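Local coordinates for protein aminoacyl-tRNA synthetase (Cryptosporidium parvum, PDB 5F9Z) that probably attaches proline to its cognate tRNA in an ATP-dependent reaction, as a class II prolyl-tRNA synthetase, at residues A[377-382]-A[402-407]. Sequence-based numbering, arbitrary orientation.
Sequences VVVRDN and EEFQNR
D381, in the loop that follows strand 374-379, is held side-on by R407 of helix 393-417. R407 NE gives an almost straight bond (172°) to D381 OD2, 2.6 Å long and in the guanidinium plane. R407 NH2 reaches D381 OD1 at 2.9 Å in a more bent bond, with OD1 tilted out of that plane, the carboxylate being twisted 33° against it. Both oxygens use their syn lone pairs. D381 gets there with CG in the crowded position between its backbone N and carbonyl carbon (chi1 63°), while the R407 chain runs extended from the helix and is bent at chi3. NH1 makes a longer salt bridge to E403 OE1, one turn back, so acid groups at two edges probably stabilise the positive charge. Over one guanidinium face lies N382 ND2, 3.6 Å from R407 NE; OD1 of this amide accepts from E384 N. Next to the ion pair, the F404 ring, CG anti to its N, meets the D381 carboxylate tip to tip, over one face near the rim, F404 CE2 lying 3.2 Å from D381 OD1. V379 CG1 touches F404 CE2 and R407 NH2. Apolar packing flanked by a bidentate salt bridge thus fastens the helix to the end of strand 374-379 and the following loop, in the anticodon-binding domain with its five-stranded mixed sheet.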
# COMPACT_ATOMS: atom_id res chain seq x y z
N VAL A 377 14.69 -7.69 -26.14
CA VAL A 377 13.93 -7.37 -24.94
C VAL A 377 14.36 -8.32 -23.83
O VAL A 377 14.40 -9.54 -24.02
CB VAL A 377 12.42 -7.47 -25.19
CG1 VAL A 377 11.64 -7.04 -23.95
CG2 VAL A 377 12.03 -6.63 -26.40
N VAL A 378 14.67 -7.76 -22.66
CA VAL A 378 14.99 -8.54 -21.47
C VAL A 378 13.99 -8.15 -20.39
O VAL A 378 13.86 -6.96 -20.05
CB VAL A 378 16.43 -8.30 -20.99
CG1 VAL A 378 16.74 -9.19 -19.79
CG2 VAL A 378 17.41 -8.56 -22.12
N VAL A 379 13.28 -9.13 -19.86
CA VAL A 379 12.25 -8.91 -18.84
C VAL A 379 12.91 -8.87 -17.47
O VAL A 379 13.80 -9.68 -17.17
CB VAL A 379 11.16 -9.99 -18.92
CG1 VAL A 379 10.01 -9.65 -17.99
CG2 VAL A 379 10.67 -10.14 -20.35
N ARG A 380 12.47 -7.93 -16.64
CA ARG A 380 13.17 -7.64 -15.39
C ARG A 380 13.03 -8.78 -14.38
O ARG A 380 14.03 -9.22 -13.79
CB ARG A 380 12.64 -6.34 -14.78
CG ARG A 380 13.03 -6.10 -13.34
CD ARG A 380 14.54 -5.95 -13.17
NE ARG A 380 14.90 -5.70 -11.78
CZ ARG A 380 15.07 -6.65 -10.87
NH1 ARG A 380 14.91 -7.93 -11.20
NH2 ARG A 380 15.39 -6.33 -9.62
N ASP A 381 11.81 -9.28 -14.17
CA ASP A 381 11.57 -10.15 -13.03
C ASP A 381 11.96 -11.61 -13.27
O ASP A 381 12.17 -12.33 -12.29
CB ASP A 381 10.09 -10.08 -12.62
CG ASP A 381 9.16 -10.57 -13.70
OD1 ASP A 381 9.45 -10.34 -14.89
OD2 ASP A 381 8.13 -11.19 -13.36
N ASN A 382 12.06 -12.05 -14.52
CA ASN A 382 12.35 -13.46 -14.79
C ASN A 382 13.46 -13.66 -15.82
O ASN A 382 13.69 -14.81 -16.24
CB ASN A 382 11.08 -14.19 -15.26
CG ASN A 382 10.46 -13.57 -16.49
OD1 ASN A 382 11.01 -12.63 -17.07
ND2 ASN A 382 9.31 -14.09 -16.90
N GLU A 402 1.30 -6.07 -19.77
CA GLU A 402 0.10 -6.70 -19.25
C GLU A 402 0.42 -8.06 -18.63
O GLU A 402 -0.04 -8.38 -17.53
CB GLU A 402 -0.94 -6.84 -20.37
CG GLU A 402 -2.23 -7.52 -19.95
CD GLU A 402 -3.30 -6.54 -19.52
OE1 GLU A 402 -3.01 -5.32 -19.49
OE2 GLU A 402 -4.42 -6.98 -19.20
N GLU A 403 1.20 -8.87 -19.34
CA GLU A 403 1.62 -10.16 -18.81
C GLU A 403 2.50 -9.99 -17.58
O GLU A 403 2.42 -10.77 -16.63
CB GLU A 403 2.34 -10.97 -19.89
CG GLU A 403 2.72 -12.37 -19.47
CD GLU A 403 3.69 -13.03 -20.44
OE1 GLU A 403 4.32 -14.04 -20.06
OE2 GLU A 403 3.83 -12.52 -21.57
N PHE A 404 3.37 -8.97 -17.60
CA PHE A 404 4.20 -8.66 -16.44
C PHE A 404 3.33 -8.39 -15.21
O PHE A 404 3.58 -8.94 -14.13
CB PHE A 404 5.08 -7.45 -16.75
CG PHE A 404 6.31 -7.34 -15.89
CD1 PHE A 404 6.21 -7.11 -14.52
CD2 PHE A 404 7.58 -7.43 -16.45
CE1 PHE A 404 7.34 -7.00 -13.73
CE2 PHE A 404 8.71 -7.31 -15.66
CZ PHE A 404 8.59 -7.10 -14.31
N GLN A 405 2.31 -7.54 -15.36
CA GLN A 405 1.44 -7.20 -14.25
C GLN A 405 0.73 -8.43 -13.70
O GLN A 405 0.67 -8.64 -12.48
CB GLN A 405 0.42 -6.15 -14.69
CG GLN A 405 -0.50 -5.65 -13.59
CD GLN A 405 0.11 -4.50 -12.80
OE1 GLN A 405 1.08 -3.88 -13.23
NE2 GLN A 405 -0.47 -4.21 -11.64
N ASN A 406 0.18 -9.26 -14.59
CA ASN A 406 -0.53 -10.46 -14.15
C ASN A 406 0.41 -11.44 -13.46
O ASN A 406 0.03 -12.09 -12.48
CB ASN A 406 -1.23 -11.11 -15.34
CG ASN A 406 -1.82 -12.47 -14.99
OD1 ASN A 406 -2.90 -12.56 -14.40
ND2 ASN A 406 -1.12 -13.53 -15.36
N ARG A 407 1.64 -11.56 -13.96
CA ARG A 407 2.59 -12.51 -13.38
C ARG A 407 2.99 -12.11 -11.96
O ARG A 407 3.14 -12.97 -11.09
CB ARG A 407 3.82 -12.64 -14.28
CG ARG A 407 4.90 -13.56 -13.73
CD ARG A 407 6.04 -13.74 -14.71
NE ARG A 407 6.66 -12.47 -15.09
CZ ARG A 407 6.46 -11.86 -16.25
NH1 ARG A 407 5.65 -12.40 -17.16
NH2 ARG A 407 7.07 -10.71 -16.51